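Local coordinates for protein membrane-anchored mycosin mycp1 (Mycobacterium thermoresistibile, PDB 4HVL) that acts as a membrane-anchored, subtilisin-like serine protease and forms an essential component of the ESX-1 (type VII) secretion system, at residues 212-217 with 310-315; 244-250 with 272-276; 267-271 with 282-286; 341-347 with 358-362. All coordinates share one frame; numbering follows the deposited sequence.

In the fold
Interaction 1 lies at the heart of the subtilisin fold, where the end of a central parallel strand meets the start of the helix that bears Ser312; its chemistry mixes small apolar side chains with directed hydrogen bonds and a zinc ion. Interactions 2 and 3 both touch it: a likely hydrogen bond joins Gly216 to Met272, and another joins Ala283 to Gly310. Interaction 2 is buried and almost wholly apolar, built on a tryptophan. Interaction 3, which uses the preceding part of the same 267-276 loop, is partly exposed and relies on a carboxylate and water. Interaction 4, partly buried and touching none of the others, lies near the C-terminus, joined mainly through backbone bonds and bridging waters.

Interaction 1 (212-217 with 310-315); sequences IAAAGN and GTSFAA. With ZN (zinc ion), chain G; ACT (acetate ion), chain M.
Gly310 faces the amide of Asn217 where the Gly-Thr-Ser sequence of the subtilisin fold begins helix 311-315, whose axis runs nearly antiparallel to strand 212-214, 7.0 Å away. Lacking a side chain, this N-cap glycine lets an acetate come up against its CA. Thr311 makes the central grip. Thr311 N gives a straight bond of 2.9 Å to Asn217 OD1, in the carbonyl plane and on a lone pair. Thr311 OG1 lies between its backbone N and carbonyl carbon (chi1 55°), close enough to that N for both to reach the same oxygen, and donates to Asn217 OD1 over 2.8 Å from above the carbonyl plane. Gly216 N adds a weak bond to OG1, while Thr311 CG2 lies against Gly216 O and, more loosely, Ala215 CB. Held by its oxygen, the Asn217 amide turns ND2 to the acetate OXT at 2.9 Å, and Ser312 N binds the same OXT at 3.1 Å. This pairing of amide and backbone N-H is consistent with the oxyanion hole of subtilisins, here occupied by acetate. Ser312, predicted as the nucleophile of the charge relay system, binds zinc through OG at 2.2 Å; His101, two acetate oxygens and a water are the other ligands. One helical turn after Thr311, small side chains let helix and strand come close: Ala315 CB rests 3.9 Å from Ala214 N and 4.1 Å from Ile212 CG2.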
loop_
_atom_site.group_PDB
_atom_site.type_symbol
_atom_site.label_atom_id
_atom_site.label_comp_id
_atom_site.label_asym_id
_atom_site.label_seq_id
_atom_site.Cartn_x
_atom_site.Cartn_y
_atom_site.Cartn_z
ATOM N N ILE A 212 -2.796 1.006 -6.370
ATOM C CA ILE A 212 -3.446 1.020 -5.058
ATOM C C ILE A 212 -2.469 1.650 -4.056
ATOM O O ILE A 212 -1.288 1.309 -4.043
ATOM C CB ILE A 212 -3.792 -0.397 -4.587
ATOM C CG1 ILE A 212 -4.620 -1.172 -5.622
ATOM C CG2 ILE A 212 -4.516 -0.349 -3.261
ATOM C CD1 ILE A 212 -5.955 -0.560 -6.036
ATOM N N ALA A 213 -2.955 2.573 -3.229
ATOM C CA ALA A 213 -2.106 3.230 -2.239
ATOM C C ALA A 213 -2.655 3.093 -0.814
ATOM O O ALA A 213 -3.867 3.159 -0.590
ATOM C CB ALA A 213 -1.937 4.710 -2.570
ATOM N N ALA A 214 -1.747 2.944 0.143
ATOM C CA ALA A 214 -2.091 2.971 1.549
ATOM C C ALA A 214 -2.565 4.363 1.959
ATOM O O ALA A 214 -1.982 5.372 1.552
ATOM C CB ALA A 214 -0.871 2.582 2.372
ATOM N N ALA A 215 -3.598 4.432 2.778
ATOM C CA ALA A 215 -4.013 5.722 3.333
ATOM C C ALA A 215 -2.936 6.363 4.212
ATOM O O ALA A 215 -2.892 7.588 4.307
ATOM C CB ALA A 215 -5.311 5.586 4.122
ATOM N N GLY A 216 -2.060 5.547 4.807
ATOM C CA GLY A 216 -1.029 6.020 5.728
ATOM C C GLY A 216 -1.487 5.864 7.175
ATOM O O GLY A 216 -2.678 5.703 7.444
ATOM N N ASN A 217 -0.532 5.896 8.099
ATOM C CA ASN A 217 -0.796 5.732 9.522
ATOM C C ASN A 217 -0.355 6.996 10.241
ATOM O O ASN A 217 0.643 7.624 9.875
ATOM C CB ASN A 217 -0.035 4.530 10.110
ATOM C CG ASN A 217 -0.201 3.265 9.280
ATOM O OD1 ASN A 217 -1.248 3.000 8.700
ATOM N ND2 ASN A 217 0.845 2.470 9.238
ATOM N N GLY A 310 -1.480 -2.016 10.085
ATOM C CA GLY A 310 -1.179 -0.825 9.314
ATOM C C GLY A 310 -1.997 -0.730 8.046
ATOM O O GLY A 310 -2.519 -1.732 7.542
ATOM N N THR A 311 -2.105 0.478 7.519
ATOM C CA THR A 311 -2.809 0.672 6.256
ATOM C C THR A 311 -2.129 0.015 5.047
ATOM O O THR A 311 -2.791 -0.231 4.046
ATOM C CB THR A 311 -3.085 2.156 5.958
ATOM O OG1 THR A 311 -1.865 2.899 5.998
ATOM C CG2 THR A 311 -4.060 2.709 7.003
ATOM N N SER A 312 -0.839 -0.296 5.134
ATOM C CA SER A 312 -0.179 -1.086 4.083
ATOM C C SER A 312 -0.885 -2.450 3.896
ATOM O O SER A 312 -1.033 -2.912 2.770
ATOM C CB SER A 312 1.334 -1.260 4.342
ATOM O OG SER A 312 1.636 -1.676 5.672
ATOM N N PHE A 313 -1.361 -3.058 4.988
ATOM C CA PHE A 313 -2.095 -4.325 4.897
ATOM C C PHE A 313 -3.479 -4.157 4.274
ATOM O O PHE A 313 -3.888 -4.985 3.466
ATOM C CB PHE A 313 -2.135 -5.055 6.252
ATOM C CG PHE A 313 -0.781 -5.527 6.694
ATOM C CD1 PHE A 313 -0.214 -6.665 6.118
ATOM C CD2 PHE A 313 -0.040 -4.811 7.633
ATOM C CE1 PHE A 313 1.049 -7.092 6.474
ATOM C CE2 PHE A 313 1.237 -5.235 7.989
ATOM C CZ PHE A 313 1.783 -6.374 7.404
ATOM N N ALA A 314 -4.189 -3.092 4.631
ATOM C CA ALA A 314 -5.425 -2.738 3.952
ATOM C C ALA A 314 -5.205 -2.628 2.435
ATOM O O ALA A 314 -5.949 -3.219 1.628
ATOM C CB ALA A 314 -5.983 -1.441 4.504
ATOM N N ALA A 315 -4.163 -1.901 2.047
ATOM C CA ALA A 315 -3.841 -1.763 0.632
ATOM C C ALA A 315 -3.522 -3.097 -0.008
ATOM O O ALA A 315 -3.914 -3.331 -1.141
ATOM C CB ALA A 315 -2.702 -0.779 0.416
HETATM ZN ZN ZN G . 2.871 -0.901 7.339
HETATM C C ACT M . 2.086 1.188 6.449
HETATM O O ACT M . 3.239 0.814 6.098
HETATM O OXT ACT M . 1.346 0.468 7.161
HETATM C CH3 ACT M . 1.633 2.543 5.938
HETATM O O HOH W 1 3.823 0.130 8.956
#

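Interaction 2 (244-250 with 272-276)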
loop_
_atom_site.group_PDB
_atom_site.type_symbol
_atom_site.label_atom_id
_atom_site.label_comp_id
_atom_site.label_asym_id
_atom_site.label_seq_id
_atom_site.Cartn_x
_atom_site.Cartn_y
_atom_site.Cartn_z
ATOM N N THR A 244 -2.729 17.840 6.562
ATOM C CA THR A 244 -1.665 16.912 6.215
ATOM C C THR A 244 -1.926 16.264 4.847
ATOM O O THR A 244 -2.925 15.585 4.653
ATOM C CB THR A 244 -1.519 15.831 7.302
ATOM O OG1 THR A 244 -1.250 16.459 8.554
ATOM C CG2 THR A 244 -0.380 14.863 6.996
ATOM N N ILE A 245 -1.044 16.534 3.892
ATOM C CA ILE A 245 -1.046 15.850 2.610
ATOM C C ILE A 245 -0.405 14.474 2.823
ATOM O O ILE A 245 0.638 14.372 3.484
ATOM C CB ILE A 245 -0.237 16.647 1.557
ATOM C CG1 ILE A 245 -0.854 18.038 1.336
ATOM C CG2 ILE A 245 -0.092 15.875 0.243
ATOM C CD1 ILE A 245 -2.333 18.008 0.988
ATOM N N VAL A 246 -1.054 13.429 2.316
ATOM C CA VAL A 246 -0.474 12.083 2.225
ATOM C C VAL A 246 -0.303 11.747 0.744
ATOM O O VAL A 246 -1.274 11.817 -0.042
ATOM C CB VAL A 246 -1.379 11.023 2.900
ATOM C CG1 VAL A 246 -0.699 9.660 2.899
ATOM C CG2 VAL A 246 -1.718 11.439 4.335
ATOM N N SER A 247 0.918 11.402 0.351
ATOM C CA SER A 247 1.226 11.112 -1.059
ATOM C C SER A 247 1.827 9.713 -1.191
ATOM O O SER A 247 2.671 9.338 -0.395
ATOM C CB SER A 247 2.226 12.125 -1.629
ATOM O OG SER A 247 2.432 11.940 -3.030
ATOM N N PRO A 248 1.444 8.969 -2.240
ATOM C CA PRO A 248 0.626 9.362 -3.396
ATOM C C PRO A 248 -0.886 9.183 -3.162
ATOM O O PRO A 248 -1.679 9.283 -4.103
ATOM C CB PRO A 248 1.114 8.413 -4.479
ATOM C CG PRO A 248 1.384 7.160 -3.716
ATOM C CD PRO A 248 1.985 7.610 -2.411
ATOM N N ALA A 249 -1.275 8.939 -1.910
ATOM C CA ALA A 249 -2.706 8.758 -1.552
ATOM C C ALA A 249 -3.629 9.810 -2.171
ATOM O O ALA A 249 -4.763 9.489 -2.574
ATOM C CB ALA A 249 -2.872 8.765 -0.032
ATOM N N TRP A 250 -3.145 11.056 -2.201
ATOM C CA TRP A 250 -3.918 12.203 -2.623
ATOM C C TRP A 250 -4.129 12.353 -4.105
ATOM O O TRP A 250 -4.813 13.278 -4.509
ATOM C CB TRP A 250 -3.348 13.503 -2.028
ATOM C CG TRP A 250 -2.117 14.114 -2.673
ATOM C CD1 TRP A 250 -1.029 13.458 -3.173
ATOM C CD2 TRP A 250 -1.851 15.508 -2.849
ATOM N NE1 TRP A 250 -0.118 14.345 -3.652
ATOM C CE2 TRP A 250 -0.590 15.613 -3.474
ATOM C CE3 TRP A 250 -2.570 16.678 -2.565
ATOM C CZ2 TRP A 250 -0.015 16.844 -3.817
ATOM C CZ3 TRP A 250 -2.006 17.911 -2.897
ATOM C CH2 TRP A 250 -0.735 17.989 -3.512
ATOM N N MET A 272 -5.015 7.270 8.470
ATOM C CA MET A 272 -5.024 8.673 8.048
ATOM C C MET A 272 -6.232 8.966 7.157
ATOM O O MET A 272 -6.388 8.382 6.080
ATOM C CB MET A 272 -3.731 9.011 7.280
ATOM C CG MET A 272 -2.543 9.348 8.177
ATOM S SD MET A 272 -2.715 10.906 9.100
ATOM C CE MET A 272 -2.891 12.038 7.736
ATOM N N SER A 273 -7.077 9.889 7.609
ATOM C CA SER A 273 -8.269 10.259 6.872
ATOM C C SER A 273 -7.942 11.360 5.892
ATOM O O SER A 273 -7.035 12.181 6.127
ATOM C CB SER A 273 -9.372 10.773 7.833
ATOM O OG SER A 273 -9.055 12.069 8.333
ATOM N N GLY A 274 -8.722 11.418 4.820
ATOM C CA GLY A 274 -8.708 12.573 3.950
ATOM C C GLY A 274 -9.723 12.527 2.821
ATOM O O GLY A 274 -10.378 11.489 2.605
ATOM N N PRO A 275 -9.821 13.634 2.061
ATOM C CA PRO A 275 -10.778 13.688 0.958
ATOM C C PRO A 275 -10.518 12.668 -0.160
ATOM O O PRO A 275 -11.384 12.472 -1.006
ATOM C CB PRO A 275 -10.648 15.128 0.438
ATOM C CG PRO A 275 -9.290 15.574 0.831
ATOM C CD PRO A 275 -8.946 14.825 2.105
ATOM N N TRP A 276 -9.359 11.999 -0.114
ATOM C CA TRP A 276 -8.883 11.114 -1.187
ATOM C C TRP A 276 -9.064 9.625 -0.887
ATOM O O TRP A 276 -8.851 8.795 -1.751
ATOM C CB TRP A 276 -7.391 11.399 -1.471
ATOM C CG TRP A 276 -6.608 11.533 -0.178
ATOM C CD1 TRP A 276 -6.309 10.535 0.698
ATOM C CD2 TRP A 276 -6.116 12.744 0.413
ATOM N NE1 TRP A 276 -5.647 11.026 1.771
ATOM C CE2 TRP A 276 -5.496 12.383 1.626
ATOM C CE3 TRP A 276 -6.107 14.077 0.014
ATOM C CZ2 TRP A 276 -4.881 13.309 2.465
ATOM C CZ3 TRP A 276 -5.482 15.014 0.835
ATOM C CH2 TRP A 276 -4.871 14.617 2.059
#
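Trp276 buries by far the most surface here, its indole wedged between strand 244-247 with the turn after it and its own loop. Trp250 CB sits over one face of the six-membered ring of Trp276, 3.9 Å from the centroid, a CH-pi contact; Gly274 CA and Pro275 CD lie over the opposite face, the glycine fitting because only its backbone meets the ring. At the edge, in plane, Thr244 O lies 3.4 Å from Trp276 CH2, and Ala249 CB touches Trp276 CD1 at 3.9 Å. Outside the segments, Trp239 meets the indole edge-to-face. From the start of segment 272-276, a flexible chain bent at chi2 (-68°) and chi3 (-60°) brings Met272 CE within 3.6 Å of Val246 CG2 and 3.9 Å of Thr244 CG2. Val246 links the two large side chains, because the same CG2 also lies 4.1 Å from Trp276 CZ2, at about a right angle to the indole. The strand, which pairs with 183-186, is thus joined to the loop mainly by close packing and dispersion, with no hydrogen bond between the two segments. Val246 N is buried without a partner in the model, so the contact depends on the fit of its surfaces, which must bear that cost.

Interaction 3 (267-271 with 282-286); sequences PSNFS and PAENI. With ACT (acetate ion), chain L.
Ser268 and Glu284 meet through their side-chain ends, joining a type I beta turn (Ser268 to Ser271) to the loop that follows strand 277-282, an edge strand of the parallel sheet of the subtilisin fold. Ser268 OG donates to Glu284 OE2 over 2.7 Å; the oxygen accepts on its anti lone pair, away from the other carboxylate oxygen. Glutamate suits the place because its chain, extended beyond CG (chi2 171°), spans the gap between the loops. Phe270 lies beside this pair. Its ring plane makes 62° with the carboxylate, and it presents an edge to the other loop: Ala283 O lies near the ring plane, 3.5 Å from Phe270 CZ, where the slightly positive ring hydrogens can face a carbonyl, and Glu284 CG lies along the same edge, 3.9 Å from Phe270 CE2. Within the turn, Ser268 CB lies over one face of the Phe270 ring, toward its rim, 3.6 Å above the plane. The ring takes this pose with CG between its backbone N and carbonyl carbon (chi1 54°). Small Ala283 lets the loops close up, its CB 4.0 Å from Ser268 OG. Phe270 also touches Asn217, and a backbone bond joins Ala283 to Gly310, so the contact borders the active-site region. A water completes the polar end: it accepts from Asn269 N at 3.0 Å and donates to Glu284 OE2 at 3.1 Å.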
loop_
_atom_site.group_PDB
_atom_site.type_symbol
_atom_site.label_atom_id
_atom_site.label_comp_id
_atom_site.label_asym_id
_atom_site.label_seq_id
_atom_site.Cartn_x
_atom_site.Cartn_y
_atom_site.Cartn_z
ATOM N N PRO A 267 -13.372 1.868 11.734
ATOM C CA PRO A 267 -12.174 2.505 11.238
ATOM C C PRO A 267 -11.058 2.394 12.277
ATOM O O PRO A 267 -11.298 2.611 13.466
ATOM C CB PRO A 267 -12.601 3.964 11.062
ATOM C CG PRO A 267 -14.077 3.911 10.884
ATOM C CD PRO A 267 -14.539 2.774 11.719
ATOM N N SER A 268 -9.877 1.992 11.833
ATOM C CA SER A 268 -8.699 1.925 12.686
ATOM C C SER A 268 -8.309 3.338 13.117
ATOM O O SER A 268 -8.267 4.258 12.282
ATOM C CB SER A 268 -7.526 1.310 11.905
ATOM O OG SER A 268 -7.806 0.003 11.393
ATOM N N ASN A 269 -7.968 3.514 14.395
ATOM C CA ASN A 269 -7.642 4.855 14.905
ATOM C C ASN A 269 -6.323 5.443 14.438
ATOM O O ASN A 269 -6.085 6.631 14.591
ATOM C CB ASN A 269 -7.733 4.922 16.438
ATOM C CG ASN A 269 -6.760 3.994 17.149
ATOM O OD1 ASN A 269 -5.920 3.325 16.542
ATOM N ND2 ASN A 269 -6.889 3.938 18.463
ATOM N N PHE A 270 -5.475 4.627 13.837
ATOM C CA PHE A 270 -4.256 5.133 13.240
ATOM C C PHE A 270 -4.418 5.455 11.743
ATOM O O PHE A 270 -3.489 5.955 11.115
ATOM C CB PHE A 270 -3.131 4.119 13.437
ATOM C CG PHE A 270 -3.471 2.749 12.955
ATOM C CD1 PHE A 270 -3.430 2.444 11.594
ATOM C CD2 PHE A 270 -3.846 1.752 13.858
ATOM C CE1 PHE A 270 -3.737 1.167 11.147
ATOM C CE2 PHE A 270 -4.166 0.481 13.412
ATOM C CZ PHE A 270 -4.118 0.191 12.056
ATOM N N SER A 271 -5.575 5.168 11.161
ATOM C CA SER A 271 -5.730 5.301 9.705
ATOM C C SER A 271 -5.869 6.785 9.360
ATOM O O SER A 271 -6.715 7.473 9.912
ATOM C CB SER A 271 -6.947 4.515 9.217
ATOM O OG SER A 271 -6.939 4.338 7.814
ATOM N N PRO A 282 -9.084 -4.811 6.052
ATOM C CA PRO A 282 -8.512 -5.133 7.354
ATOM C C PRO A 282 -7.069 -4.640 7.499
ATOM O O PRO A 282 -6.264 -4.783 6.575
ATOM C CB PRO A 282 -8.564 -6.643 7.373
ATOM C CG PRO A 282 -9.793 -6.947 6.585
ATOM C CD PRO A 282 -9.664 -6.001 5.427
ATOM N N ALA A 283 -6.777 -4.065 8.657
ATOM C CA ALA A 283 -5.492 -3.410 8.916
ATOM C C ALA A 283 -4.954 -3.646 10.339
ATOM O O ALA A 283 -3.924 -3.078 10.698
ATOM C CB ALA A 283 -5.657 -1.918 8.666
ATOM N N GLU A 284 -5.635 -4.478 11.132
ATOM C CA GLU A 284 -5.260 -4.733 12.527
ATOM C C GLU A 284 -5.228 -6.243 12.789
ATOM O O GLU A 284 -5.946 -7.013 12.146
ATOM C CB GLU A 284 -6.278 -4.096 13.490
ATOM C CG GLU A 284 -6.482 -2.599 13.350
ATOM C CD GLU A 284 -7.655 -2.093 14.188
ATOM O OE1 GLU A 284 -7.968 -2.692 15.249
ATOM O OE2 GLU A 284 -8.287 -1.109 13.775
ATOM N N ASN A 285 -4.386 -6.657 13.741
ATOM C CA ASN A 285 -4.354 -8.053 14.211
ATOM C C ASN A 285 -4.219 -9.005 13.030
ATOM O O ASN A 285 -4.951 -10.002 12.896
ATOM C CB ASN A 285 -5.594 -8.352 15.067
ATOM C CG ASN A 285 -5.659 -7.506 16.330
ATOM O OD1 ASN A 285 -6.542 -6.663 16.488
ATOM N ND2 ASN A 285 -4.734 -7.737 17.245
ATOM N N ILE A 286 -3.253 -8.671 12.177
ATOM C CA ILE A 286 -3.041 -9.345 10.903
ATOM C C ILE A 286 -2.159 -10.604 11.089
ATOM O O ILE A 286 -1.252 -10.645 11.937
ATOM C CB ILE A 286 -2.426 -8.359 9.871
ATOM C CG1 ILE A 286 -3.397 -7.215 9.545
ATOM C CG2 ILE A 286 -1.985 -9.053 8.587
ATOM C CD1 ILE A 286 -4.756 -7.652 9.050
HETATM C C ACT L . -3.304 -11.463 16.838
HETATM O O ACT L . -3.457 -12.487 16.106
HETATM O OXT ACT L . -2.840 -10.360 16.416
HETATM C CH3 ACT L . -3.711 -11.582 18.280
HETATM O O HOH W 2 -8.190 1.002 16.090
#

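Interaction 4 (341-347 with 358-362)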
loop_
_atom_site.group_PDB
_atom_site.type_symbol
_atom_site.label_atom_id
_atom_site.label_comp_id
_atom_site.label_asym_id
_atom_site.label_seq_id
_atom_site.Cartn_x
_atom_site.Cartn_y
_atom_site.Cartn_z
ATOM N N ILE A 341 -14.468 -2.182 -7.522
ATOM C CA ILE A 341 -14.114 -2.374 -6.121
ATOM C C ILE A 341 -14.930 -1.435 -5.235
ATOM O O ILE A 341 -15.517 -1.894 -4.248
ATOM C CB ILE A 341 -12.610 -2.208 -5.869
ATOM C CG1 ILE A 341 -11.833 -3.340 -6.554
ATOM C CG2 ILE A 341 -12.304 -2.172 -4.372
ATOM C CD1 ILE A 341 -10.347 -3.089 -6.681
ATOM N N THR A 342 -14.997 -0.143 -5.593
ATOM C CA THR A 342 -15.697 0.850 -4.761
ATOM C C THR A 342 -17.215 0.702 -4.811
ATOM O O THR A 342 -17.883 0.810 -3.784
ATOM C CB THR A 342 -15.311 2.300 -5.106
ATOM O OG1 THR A 342 -15.633 2.592 -6.472
ATOM C CG2 THR A 342 -13.818 2.516 -4.875
ATOM N N ALA A 343 -17.758 0.420 -5.992
ATOM C CA ALA A 343 -19.187 0.316 -6.167
ATOM C C ALA A 343 -19.784 -0.876 -5.421
ATOM O O ALA A 343 -20.944 -0.856 -5.094
ATOM C CB ALA A 343 -19.531 0.232 -7.651
ATOM N N THR A 344 -19.000 -1.912 -5.151
ATOM C CA THR A 344 -19.503 -3.069 -4.407
ATOM C C THR A 344 -19.050 -3.112 -2.951
ATOM O O THR A 344 -19.245 -4.125 -2.282
ATOM C CB THR A 344 -19.040 -4.379 -5.064
ATOM O OG1 THR A 344 -17.612 -4.387 -5.105
ATOM C CG2 THR A 344 -19.614 -4.515 -6.475
ATOM N N ALA A 345 -18.412 -2.051 -2.470
ATOM C CA ALA A 345 -17.960 -2.031 -1.076
ATOM C C ALA A 345 -19.147 -1.796 -0.160
ATOM O O ALA A 345 -20.198 -1.338 -0.594
ATOM C CB ALA A 345 -16.913 -0.961 -0.852
ATOM N N ARG A 346 -18.987 -2.161 1.104
ATOM C CA ARG A 346 -20.033 -1.970 2.105
ATOM C C ARG A 346 -19.931 -0.531 2.625
ATOM O O ARG A 346 -19.017 -0.205 3.361
ATOM C CB ARG A 346 -19.833 -2.971 3.232
ATOM C CG ARG A 346 -21.032 -3.138 4.148
ATOM C CD ARG A 346 -21.835 -4.390 3.783
ATOM N NE ARG A 346 -22.847 -4.695 4.795
ATOM C CZ ARG A 346 -22.597 -5.294 5.961
ATOM N NH1 ARG A 346 -21.354 -5.662 6.284
ATOM N NH2 ARG A 346 -23.597 -5.537 6.814
ATOM N N HIS A 347 -20.870 0.321 2.224
ATOM C CA HIS A 347 -20.787 1.774 2.485
ATOM C C HIS A 347 -21.028 2.158 3.947
ATOM O O HIS A 347 -21.877 1.593 4.610
ATOM C CB HIS A 347 -21.780 2.547 1.601
ATOM C CG HIS A 347 -21.806 2.093 0.170
ATOM N ND1 HIS A 347 -20.664 1.965 -0.595
ATOM C CD2 HIS A 347 -22.836 1.724 -0.629
ATOM C CE1 HIS A 347 -20.993 1.547 -1.806
ATOM N NE2 HIS A 347 -22.305 1.389 -1.851
ATOM N N ALA A 358 -15.651 4.820 0.168
ATOM C CA ALA A 358 -16.903 4.140 -0.182
ATOM C C ALA A 358 -17.143 2.909 0.720
ATOM O O ALA A 358 -18.207 2.281 0.653
ATOM C CB ALA A 358 -16.902 3.723 -1.647
ATOM N N GLY A 359 -16.156 2.559 1.548
ATOM C CA GLY A 359 -16.341 1.505 2.547
ATOM C C GLY A 359 -15.473 0.274 2.385
ATOM O O GLY A 359 -14.462 0.274 1.647
ATOM N N VAL A 360 -15.854 -0.779 3.110
ATOM C CA VAL A 360 -15.010 -1.959 3.234
ATOM C C VAL A 360 -15.207 -2.819 1.999
ATOM O O VAL A 360 -16.340 -3.102 1.635
ATOM C CB VAL A 360 -15.324 -2.747 4.526
ATOM C CG1 VAL A 360 -14.377 -3.928 4.678
ATOM C CG2 VAL A 360 -15.220 -1.818 5.736
ATOM N N ILE A 361 -14.110 -3.229 1.360
ATOM C CA ILE A 361 -14.219 -4.046 0.165
ATOM C C ILE A 361 -14.955 -5.365 0.427
ATOM O O ILE A 361 -14.950 -5.904 1.561
ATOM C CB ILE A 361 -12.843 -4.355 -0.501
ATOM C CG1 ILE A 361 -11.881 -5.038 0.481
ATOM C CG2 ILE A 361 -12.235 -3.085 -1.047
ATOM C CD1 ILE A 361 -10.792 -5.851 -0.211
ATOM N N ASP A 362 -15.581 -5.863 -0.637
ATOM C CA ASP A 362 -16.368 -7.082 -0.593
ATOM C C ASP A 362 -15.984 -7.924 -1.816
ATOM O O ASP A 362 -16.564 -7.798 -2.894
ATOM C CB ASP A 362 -17.854 -6.709 -0.544
ATOM C CG ASP A 362 -18.757 -7.894 -0.404
ATOM O OD1 ASP A 362 -18.326 -9.055 -0.624
ATOM O OD2 ASP A 362 -19.944 -7.645 -0.093
HETATM O O HOH W 3 -15.648 -4.390 -3.218
HETATM O O HOH W 4 -20.860 -5.238 -0.568
#
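His347 turns the edge of its imidazole to the carbonyl of Ala358. His347 CB stands 3.7 Å from Ala358 O, and CG, anti to the carbonyl carbon (chi1 -44°), turns ND1 toward that oxygen. His347 ND1 donates to Ala358 O over 2.8 Å at 165°, in the carbonyl plane and almost in the ring plane, and CE1 passes the same oxygen more loosely. Over one face of His347, toward the rim, lies Ala345 O, 3.2 Å above the plane. Histidine fits because a flat donor can bond along its edge while its face rests on backbone. The chain after helix 334-343 runs antiparallel to the segment before helix 363-368, and a single beta bridge joins them, the hydrogen-bonded pair Arg346 and Val360, with Arg346 N to Val360 O at 2.9 Å and Val360 N to Arg346 O at 3.2 Å. Gly359 has no side chain to keep its CA from Arg346 O, 3.3 Å away in a CA-H...O contact. Asp362 is the N-cap of the next helix, OD1 taking Ala365 N and a salt bridge from Arg51; a water links its OD2 to Thr344 O. Another water joins Asp362 N with Ile341 O and Thr344 OG1, the latter also hydrogen-bonded to Arg340 O. On the buried side, Ile341 and Ile361 run alongside each other in the same direction, their CG2 methyls tightly packed at 3.4 Å.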